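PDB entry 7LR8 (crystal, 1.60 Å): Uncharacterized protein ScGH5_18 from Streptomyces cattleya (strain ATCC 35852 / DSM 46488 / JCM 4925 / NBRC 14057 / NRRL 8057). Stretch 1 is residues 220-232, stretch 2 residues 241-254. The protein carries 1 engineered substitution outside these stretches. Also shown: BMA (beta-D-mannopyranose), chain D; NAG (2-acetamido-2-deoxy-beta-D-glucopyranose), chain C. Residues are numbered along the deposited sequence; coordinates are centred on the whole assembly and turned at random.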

ATOM      1  N   VAL B 220      30.439  -1.030   0.936  1.00 19.98           N
ATOM      2  CA  VAL B 220      30.915   0.350   0.863  1.00 19.44           C
ATOM      3  C   VAL B 220      29.950   1.189   1.689  1.00 17.67           C
ATOM      4  O   VAL B 220      28.830   0.770   1.979  1.00 23.34           O
ATOM      5  CB  VAL B 220      30.998   0.878  -0.594  1.00 22.18           C
ATOM      6  CG1 VAL B 220      31.900  -0.011  -1.456  1.00 23.67           C
ATOM      7  CG2 VAL B 220      29.612   0.982  -1.215  1.00 24.02           C
ATOM      8  N   THR B 221      30.395   2.383   2.085  1.00 17.21           N
ATOM      9  CA  THR B 221      29.512   3.295   2.808  1.00 20.97           C
ATOM     10  C   THR B 221      28.734   4.135   1.806  1.00 22.52           C
ATOM     11  O   THR B 221      29.331   4.758   0.922  1.00 24.02           O
ATOM     12  CB  THR B 221      30.301   4.217   3.738  1.00 21.48           C
ATOM     13  OG1 THR B 221      31.136   3.439   4.597  1.00 20.75           O
ATOM     14  CG2 THR B 221      29.356   5.062   4.580  1.00 21.47           C
ATOM     15  N   ALA B 222      27.411   4.164   1.942  1.00 17.53           N
ATOM     16  CA  ALA B 222      26.581   4.988   1.078  1.00 20.41           C
ATOM     17  C   ALA B 222      26.126   6.221   1.844  1.00 21.22           C
ATOM     18  O   ALA B 222      25.655   6.108   2.979  1.00 23.87           O
ATOM     19  CB  ALA B 222      25.376   4.203   0.562  1.00 20.08           C
ATOM     20  N   VAL B 223      26.294   7.392   1.240  1.00 20.00           N
ATOM     21  CA  VAL B 223      25.775   8.634   1.807  1.00 21.19           C
ATOM     22  C   VAL B 223      24.861   9.295   0.784  1.00 18.19           C
ATOM     23  O   VAL B 223      25.081   9.207  -0.434  1.00 17.77           O
ATOM     24  CB  VAL B 223      26.899   9.605   2.237  1.00 22.04           C
ATOM     25  CG1 VAL B 223      27.689   9.014   3.407  1.00 24.24           C
ATOM     26  CG2 VAL B 223      27.814   9.916   1.071  1.00 19.10           C
ATOM     27  N   HIS B 224      23.820   9.954   1.297  1.00 17.50           N
ATOM     28  CA  HIS B 224      22.839  10.677   0.496  1.00 18.50           C
ATOM     29  C   HIS B 224      22.850  12.129   0.960  1.00 17.72           C
ATOM     30  O   HIS B 224      22.480  12.408   2.106  1.00 19.33           O
ATOM     31  CB  HIS B 224      21.437  10.085   0.674  1.00 20.37           C
ATOM     32  CG  HIS B 224      21.310   8.647   0.266  1.00 16.62           C
ATOM     33  ND1 HIS B 224      20.284   7.844   0.719  1.00 20.37           N
ATOM     34  CD2 HIS B 224      22.059   7.873  -0.557  1.00 17.57           C
ATOM     35  CE1 HIS B 224      20.403   6.638   0.192  1.00 19.67           C
ATOM     36  NE2 HIS B 224      21.478   6.626  -0.579  1.00 18.01           N
ATOM     37  N   SER B 225      23.259  13.053   0.077  1.00 18.08           N
ATOM     38  CA  SER B 225      23.515  14.441   0.470  1.00 17.25           C
ATOM     39  C   SER B 225      22.386  15.358   0.003  1.00 17.28           C
ATOM     40  O   SER B 225      22.212  15.576  -1.203  1.00 16.63           O
ATOM     41  CB  SER B 225      24.844  14.922  -0.096  1.00 18.01           C
ATOM     42  OG  SER B 225      25.060  16.265   0.306  1.00 18.12           O
ATOM     43  N   TRP B 226      21.661  15.937   0.958  1.00 15.53           N
ATOM     44  CA  TRP B 226      20.469  16.732   0.660  1.00 16.49           C
ATOM     45  C   TRP B 226      20.486  17.998   1.500  1.00 19.95           C
ATOM     46  O   TRP B 226      20.229  17.947   2.710  1.00 20.68           O
ATOM     47  CB  TRP B 226      19.200  15.916   0.917  1.00 18.40           C
ATOM     48  CG  TRP B 226      19.033  14.865  -0.113  1.00 17.95           C
ATOM     49  CD1 TRP B 226      19.268  13.523   0.026  1.00 18.12           C
ATOM     50  CD2 TRP B 226      18.627  15.067  -1.463  1.00 18.92           C
ATOM     51  NE1 TRP B 226      19.009  12.875  -1.160  1.00 20.27           N
ATOM     52  CE2 TRP B 226      18.639  13.807  -2.098  1.00 18.53           C
ATOM     53  CE3 TRP B 226      18.286  16.196  -2.209  1.00 20.03           C
ATOM     54  CZ2 TRP B 226      18.275  13.646  -3.434  1.00 19.06           C
ATOM     55  CZ3 TRP B 226      17.928  16.037  -3.544  1.00 20.29           C
ATOM     56  CH2 TRP B 226      17.936  14.779  -4.143  1.00 20.04           C
ATOM     57  N   VAL B 227      20.756  19.141   0.851  1.00 18.38           N
ATOM     58  CA  VAL B 227      20.970  20.391   1.582  1.00 19.00           C
ATOM     59  C   VAL B 227      19.684  21.053   2.056  1.00 20.97           C
ATOM     60  O   VAL B 227      19.753  22.121   2.675  1.00 23.39           O
ATOM     61  CB  VAL B 227      21.805  21.381   0.737  1.00 19.82           C
ATOM     62  CG1 VAL B 227      23.179  20.788   0.450  1.00 20.40           C
ATOM     63  CG2 VAL B 227      21.104  21.752  -0.556  1.00 20.95           C
ATOM     64  N   PHE B 228      18.512  20.449   1.815  1.00 19.94           N
ATOM     65  CA  PHE B 228      17.302  20.923   2.478  1.00 21.69           C
ATOM     66  C   PHE B 228      17.198  20.420   3.916  1.00 21.36           C
ATOM     67  O   PHE B 228      16.186  20.671   4.583  1.00 22.82           O
ATOM     68  CB  PHE B 228      16.037  20.534   1.687  1.00 22.22           C
ATOM     69  CG  PHE B 228      15.905  19.058   1.379  1.00 25.46           C
ATOM     70  CD1 PHE B 228      15.895  18.102   2.387  1.00 24.14           C
ATOM     71  CD2 PHE B 228      15.752  18.636   0.068  1.00 26.79           C
ATOM     72  CE1 PHE B 228      15.764  16.751   2.091  1.00 26.58           C
ATOM     73  CE2 PHE B 228      15.625  17.296  -0.236  1.00 26.57           C
ATOM     74  CZ  PHE B 228      15.621  16.347   0.778  1.00 26.23           C
ATOM     75  N   ASN B 229      18.229  19.743   4.405  1.00 22.88           N
ATOM     76  CA  ASN B 229      18.260  19.163   5.740  1.00 23.99           C
ATOM     77  C   ASN B 229      18.598  20.177   6.830  1.00 26.92           C
ATOM     78  O   ASN B 229      18.978  19.768   7.936  1.00 24.68           O
ATOM     79  CB  ASN B 229      19.270  18.016   5.770  1.00 22.28           C
ATOM     80  CG  ASN B 229      20.698  18.486   5.582  1.00 23.20           C
ATOM     81  OD1 ASN B 229      20.975  19.694   5.462  1.00 22.42           O
ATOM     82  ND2 ASN B 229      21.622  17.538   5.546  1.00 19.62           N
ATOM     83  N   GLY B 230      18.524  21.476   6.530  1.00 23.11           N
ATOM     84  CA  GLY B 230      18.944  22.524   7.435  1.00 25.11           C
ATOM     85  C   GLY B 230      20.191  23.253   6.985  1.00 25.82           C
ATOM     86  O   GLY B 230      20.467  24.350   7.484  1.00 26.44           O
ATOM     87  N   THR B 231      20.948  22.668   6.052  1.00 23.12           N
ATOM     88  CA  THR B 231      22.190  23.291   5.615  1.00 23.81           C
ATOM     89  C   THR B 231      21.920  24.579   4.859  1.00 26.87           C
ATOM     90  O   THR B 231      22.457  25.639   5.205  1.00 23.58           O
ATOM     91  CB  THR B 231      22.987  22.330   4.736  1.00 19.70           C
ATOM     92  OG1 THR B 231      23.327  21.148   5.484  1.00 20.35           O
ATOM     93  CG2 THR B 231      24.250  23.027   4.256  1.00 23.38           C
ATOM     94  N   ALA B 232      21.098  24.508   3.812  1.00 22.22           N
ATOM     95  CA  ALA B 232      20.780  25.718   3.054  1.00 23.45           C
ATOM     96  C   ALA B 232      20.043  26.739   3.911  1.00 26.59           C
ATOM     97  O   ALA B 232      20.281  27.948   3.798  1.00 27.97           O
ATOM     98  CB  ALA B 232      19.955  25.365   1.819  1.00 26.92           C
TER
HETATM   99  C1  BMA D   2      15.743  11.043  -0.752  1.00 29.52           C
HETATM  100  C2  BMA D   2      15.432  10.017  -1.888  1.00 34.24           C
HETATM  101  C3  BMA D   2      13.999  10.211  -2.341  1.00 23.19           C
HETATM  102  C4  BMA D   2      13.694  11.754  -2.568  1.00 19.39           C
HETATM  103  C5  BMA D   2      14.991  12.607  -2.485  1.00 24.61           C
HETATM  104  C6  BMA D   2      14.743  14.095  -2.593  1.00 17.73           C
HETATM  105  O2  BMA D   2      15.607   8.678  -1.453  1.00 26.54           O
HETATM  106  O3  BMA D   2      13.079   9.575  -1.418  1.00 29.37           O
HETATM  107  O4  BMA D   2      13.115  11.901  -3.836  1.00 21.43           O
HETATM  108  O5  BMA D   2      15.618  12.412  -1.204  1.00 27.47           O
HETATM  109  O6  BMA D   2      13.896  14.472  -1.480  1.00 27.13           O
HETATM  110  C1  NAG C   1      13.642  12.980   3.737  1.00 38.13           C
HETATM  111  C2  NAG C   1      12.563  12.635   2.711  1.00 40.71           C
HETATM  112  C3  NAG C   1      13.059  11.537   1.760  1.00 30.03           C
HETATM  113  C4  NAG C   1      14.420  11.893   1.163  1.00 30.50           C
HETATM  114  C5  NAG C   1      15.379  12.213   2.311  1.00 34.14           C
HETATM  115  C6  NAG C   1      16.769  12.625   1.891  1.00 31.73           C
HETATM  116  C7  NAG C   1      10.132  12.712   3.113  1.00 40.71           C
HETATM  117  C8  NAG C   1       8.998  12.164   3.935  1.00 26.05           C
HETATM  118  N2  NAG C   1      11.345  12.218   3.388  1.00 45.91           N
HETATM  119  O1  NAG C   1      13.211  14.060   4.495  1.00 33.50           O
HETATM  120  O3  NAG C   1      12.107  11.322   0.726  1.00 21.49           O
HETATM  121  O4  NAG C   1      14.870  10.783   0.387  1.00 26.35           O
HETATM  122  O5  NAG C   1      14.851  13.309   3.069  1.00 37.81           O
HETATM  123  O6  NAG C   1      17.623  12.745   3.021  1.00 32.44           O
HETATM  124  O7  NAG C   1       9.954  13.556   2.236  1.00 37.21           O
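Stretch 2 241-254: ATAQHAAYLVELAK

The most unusual feature of this contact is a histidine set among polar groups of Ser 225, Asn 229 and Thr 231. His 245 points toward stretch 1 with chi1 in the t well. His 245 ND1 hydrogen-bonds Ser 225 OG at 2.7 Å, with the hydroxyl near the plane of the ring. His 245 NE2 lies 3.0 Å from Asn 229 ND2. His 245 CD2 is 3.2 Å from Thr 231 OG1, whose hydroxyl donates to Asn 229 OD1 at 2.8 Å.

Stretch 2 is helical from Ala 241 onward and continues a helix begun earlier. It is kinked where the N atoms of Ala 246 and Ala 247 lack bonds to the preceding turn. The helix runs nearly antiparallel to strand 221-225, at a crossing angle of 165° and a closest axial approach of 8.1 Å.

The backbones come close at Ser 225, whose CA is 5.1 Å from Ala 246 CA. Further along the helix the packing is apolar. Val 223 CB meets Leu 249 CB at 4.1 Å, and Val 223 CG1 meets Ala 253 CB at 4.0 Å. Thr 221 CG2 reaches Ala 253 CB at 3.7 Å. A water also links this pair, 2.6 Å from Thr 221 OG1 and donating to Ala 253 O at 2.8 Å. Near the start of stretch 2, Val 227 CG1 rests 3.6 Å from Thr 242 O.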

ATOM      1  N   ALA B 241      29.108  25.945   3.011  1.00 32.23           N
ATOM      2  CA  ALA B 241      28.532  24.742   3.614  1.00 28.29           C
ATOM      3  C   ALA B 241      27.576  24.042   2.661  1.00 24.71           C
ATOM      4  O   ALA B 241      27.530  22.807   2.609  1.00 26.75           O
ATOM      5  CB  ALA B 241      27.803  25.085   4.919  1.00 30.97           C
ATOM      6  N   THR B 242      26.793  24.809   1.901  1.00 22.67           N
ATOM      7  CA  THR B 242      25.857  24.175   0.982  1.00 21.30           C
ATOM      8  C   THR B 242      26.598  23.484  -0.159  1.00 20.95           C
ATOM      9  O   THR B 242      26.231  22.371  -0.554  1.00 21.64           O
ATOM     10  CB  THR B 242      24.863  25.212   0.465  1.00 26.34           C
ATOM     11  OG1 THR B 242      24.008  25.613   1.547  1.00 25.52           O
ATOM     12  CG2 THR B 242      24.005  24.642  -0.648  1.00 23.42           C
ATOM     13  N   ALA B 243      27.674  24.099  -0.659  1.00 21.71           N
ATOM     14  CA  ALA B 243      28.428  23.514  -1.771  1.00 22.65           C
ATOM     15  C   ALA B 243      29.264  22.319  -1.334  1.00 25.01           C
ATOM     16  O   ALA B 243      29.568  21.443  -2.151  1.00 23.58           O
ATOM     17  CB  ALA B 243      29.338  24.563  -2.406  1.00 26.59           C
ATOM     18  N   GLN B 244      29.679  22.285  -0.074  1.00 20.32           N
ATOM     19  CA  GLN B 244      30.584  21.259   0.411  1.00 19.56           C
ATOM     20  C   GLN B 244      29.863  20.170   1.192  1.00 22.40           C
ATOM     21  O   GLN B 244      30.516  19.278   1.744  1.00 21.87           O
ATOM     22  CB  GLN B 244      31.669  21.908   1.282  1.00 24.82           C
ATOM     23  CG  GLN B 244      32.643  22.830   0.517  1.00 22.33           C
ATOM     24  CD  GLN B 244      33.744  22.046  -0.173  1.00 23.35           C
ATOM     25  OE1 GLN B 244      33.998  20.887   0.159  1.00 29.84           O
ATOM     26  NE2 GLN B 244      34.413  22.682  -1.123  1.00 33.93           N
ATOM     27  N   HIS B 245      28.532  20.217   1.259  1.00 17.91           N
ATOM     28  CA  HIS B 245      27.832  19.288   2.134  1.00 17.38           C
ATOM     29  C   HIS B 245      28.081  17.840   1.726  1.00 20.23           C
ATOM     30  O   HIS B 245      28.269  16.970   2.585  1.00 18.75           O
ATOM     31  CB  HIS B 245      26.334  19.605   2.154  1.00 17.86           C
ATOM     32  CG  HIS B 245      25.560  18.728   3.089  1.00 19.46           C
ATOM     33  ND1 HIS B 245      25.073  17.487   2.722  1.00 18.73           N
ATOM     34  CD2 HIS B 245      25.244  18.886   4.395  1.00 20.25           C
ATOM     35  CE1 HIS B 245      24.466  16.935   3.757  1.00 19.81           C
ATOM     36  NE2 HIS B 245      24.566  17.756   4.787  1.00 18.34           N
ATOM     37  N   ALA B 246      28.102  17.558   0.427  1.00 21.46           N
ATOM     38  CA  ALA B 246      28.294  16.173   0.003  1.00 19.09           C
ATOM     39  C   ALA B 246      29.715  15.691   0.290  1.00 20.81           C
ATOM     40  O   ALA B 246      29.909  14.549   0.725  1.00 21.30           O
ATOM     41  CB  ALA B 246      27.949  16.024  -1.478  1.00 18.21           C
ATOM     42  N   ALA B 247      30.725  16.540   0.048  1.00 22.00           N
ATOM     43  CA  ALA B 247      32.096  16.192   0.416  1.00 21.66           C
ATOM     44  C   ALA B 247      32.224  15.998   1.923  1.00 23.13           C
ATOM     45  O   ALA B 247      32.981  15.142   2.390  1.00 21.22           O
ATOM     46  CB  ALA B 247      33.066  17.277  -0.070  1.00 19.07           C
ATOM     47  N   TYR B 248      31.496  16.795   2.705  1.00 17.15           N
ATOM     48  CA  TYR B 248      31.492  16.603   4.152  1.00 20.72           C
ATOM     49  C   TYR B 248      31.001  15.211   4.536  1.00 21.43           C
ATOM     50  O   TYR B 248      31.603  14.540   5.382  1.00 22.48           O
ATOM     51  CB  TYR B 248      30.603  17.646   4.804  1.00 23.59           C
ATOM     52  CG  TYR B 248      30.341  17.412   6.275  1.00 20.06           C
ATOM     53  CD1 TYR B 248      31.390  17.315   7.178  1.00 21.62           C
ATOM     54  CD2 TYR B 248      29.048  17.351   6.764  1.00 21.06           C
ATOM     55  CE1 TYR B 248      31.156  17.128   8.534  1.00 19.70           C
ATOM     56  CE2 TYR B 248      28.803  17.176   8.115  1.00 20.44           C
ATOM     57  CZ  TYR B 248      29.856  17.066   8.992  1.00 23.90           C
ATOM     58  OH  TYR B 248      29.610  16.895  10.338  1.00 24.30           O
ATOM     59  N   LEU B 249      29.867  14.786   3.980  1.00 20.35           N
ATOM     60  CA  LEU B 249      29.351  13.470   4.348  1.00 19.79           C
ATOM     61  C   LEU B 249      30.341  12.381   3.959  1.00 20.41           C
ATOM     62  O   LEU B 249      30.514  11.396   4.690  1.00 21.52           O
ATOM     63  CB  LEU B 249      27.990  13.222   3.697  1.00 22.41           C
ATOM     64  CG  LEU B 249      26.762  13.882   4.317  1.00 25.22           C
ATOM     65  CD1 LEU B 249      25.522  13.394   3.582  1.00 26.51           C
ATOM     66  CD2 LEU B 249      26.666  13.587   5.814  1.00 26.59           C
ATOM     67  N   VAL B 250      31.010  12.551   2.815  1.00 21.06           N
ATOM     68  CA  VAL B 250      32.008  11.580   2.372  1.00 20.98           C
ATOM     69  C   VAL B 250      33.120  11.459   3.405  1.00 22.88           C
ATOM     70  O   VAL B 250      33.469  10.356   3.840  1.00 24.75           O
ATOM     71  CB  VAL B 250      32.561  11.977   0.988  1.00 19.51           C
ATOM     72  CG1 VAL B 250      33.858  11.212   0.658  1.00 22.32           C
ATOM     73  CG2 VAL B 250      31.508  11.761  -0.095  1.00 22.26           C
ATOM     74  N   GLU B 251      33.691  12.595   3.817  1.00 20.05           N
ATOM     75  CA  GLU B 251      34.819  12.546   4.741  1.00 18.81           C
ATOM     76  C   GLU B 251      34.370  12.193   6.154  1.00 23.84           C
ATOM     77  O   GLU B 251      35.132  11.576   6.906  1.00 22.83           O
ATOM     78  CB  GLU B 251      35.577  13.876   4.726  1.00 20.55           C
ATOM     79  CG  GLU B 251      36.272  14.143   3.403  1.00 24.38           C
ATOM     80  CD  GLU B 251      37.215  13.025   3.021  1.00 25.91           C
ATOM     81  OE1 GLU B 251      38.030  12.625   3.883  1.00 24.90           O
ATOM     82  OE2 GLU B 251      37.145  12.551   1.862  1.00 26.46           O
ATOM     83  N   LEU B 252      33.147  12.578   6.531  1.00 20.89           N
ATOM     84  CA  LEU B 252      32.632  12.213   7.845  1.00 22.05           C
ATOM     85  C   LEU B 252      32.461  10.707   7.958  1.00 22.32           C
ATOM     86  O   LEU B 252      32.830  10.105   8.974  1.00 22.19           O
ATOM     87  CB  LEU B 252      31.295  12.914   8.096  1.00 21.52           C
ATOM     88  CG  LEU B 252      30.570  12.605   9.409  1.00 23.39           C
ATOM     89  CD1 LEU B 252      31.412  13.068  10.583  1.00 25.83           C
ATOM     90  CD2 LEU B 252      29.203  13.271   9.438  1.00 20.68           C
ATOM     91  N   ALA B 253      31.904  10.086   6.915  1.00 21.38           N
ATOM     92  CA  ALA B 253      31.607   8.658   6.956  1.00 22.75           C
ATOM     93  C   ALA B 253      32.873   7.831   7.148  1.00 21.89           C
ATOM     94  O   ALA B 253      32.825   6.739   7.729  1.00 22.73           O
ATOM     95  CB  ALA B 253      30.880   8.247   5.674  1.00 24.11           C
ATOM     96  N   LYS B 254      34.013   8.349   6.696  1.00 22.25           N
ATOM     97  CA  LYS B 254      35.280   7.649   6.834  1.00 22.34           C
ATOM     98  C   LYS B 254      35.699   7.459   8.289  1.00 26.44           C
ATOM     99  O   LYS B 254      36.461   6.529   8.577  1.00 25.58           O
ATOM    100  CB  LYS B 254      36.373   8.403   6.075  1.00 23.01           C
ATOM    101  CG  LYS B 254      36.184   8.374   4.560  1.00 23.68           C
ATOM    102  CD  LYS B 254      37.240   9.181   3.832  1.00 24.32           C
ATOM    103  CE  LYS B 254      37.035   9.069   2.325  1.00 25.42           C
ATOM    104  NZ  LYS B 254      38.000   9.903   1.583  1.00 24.01           N
TER
HETATM  105  O   HOH W   1      33.087   4.738   5.728  1.00 22.75           O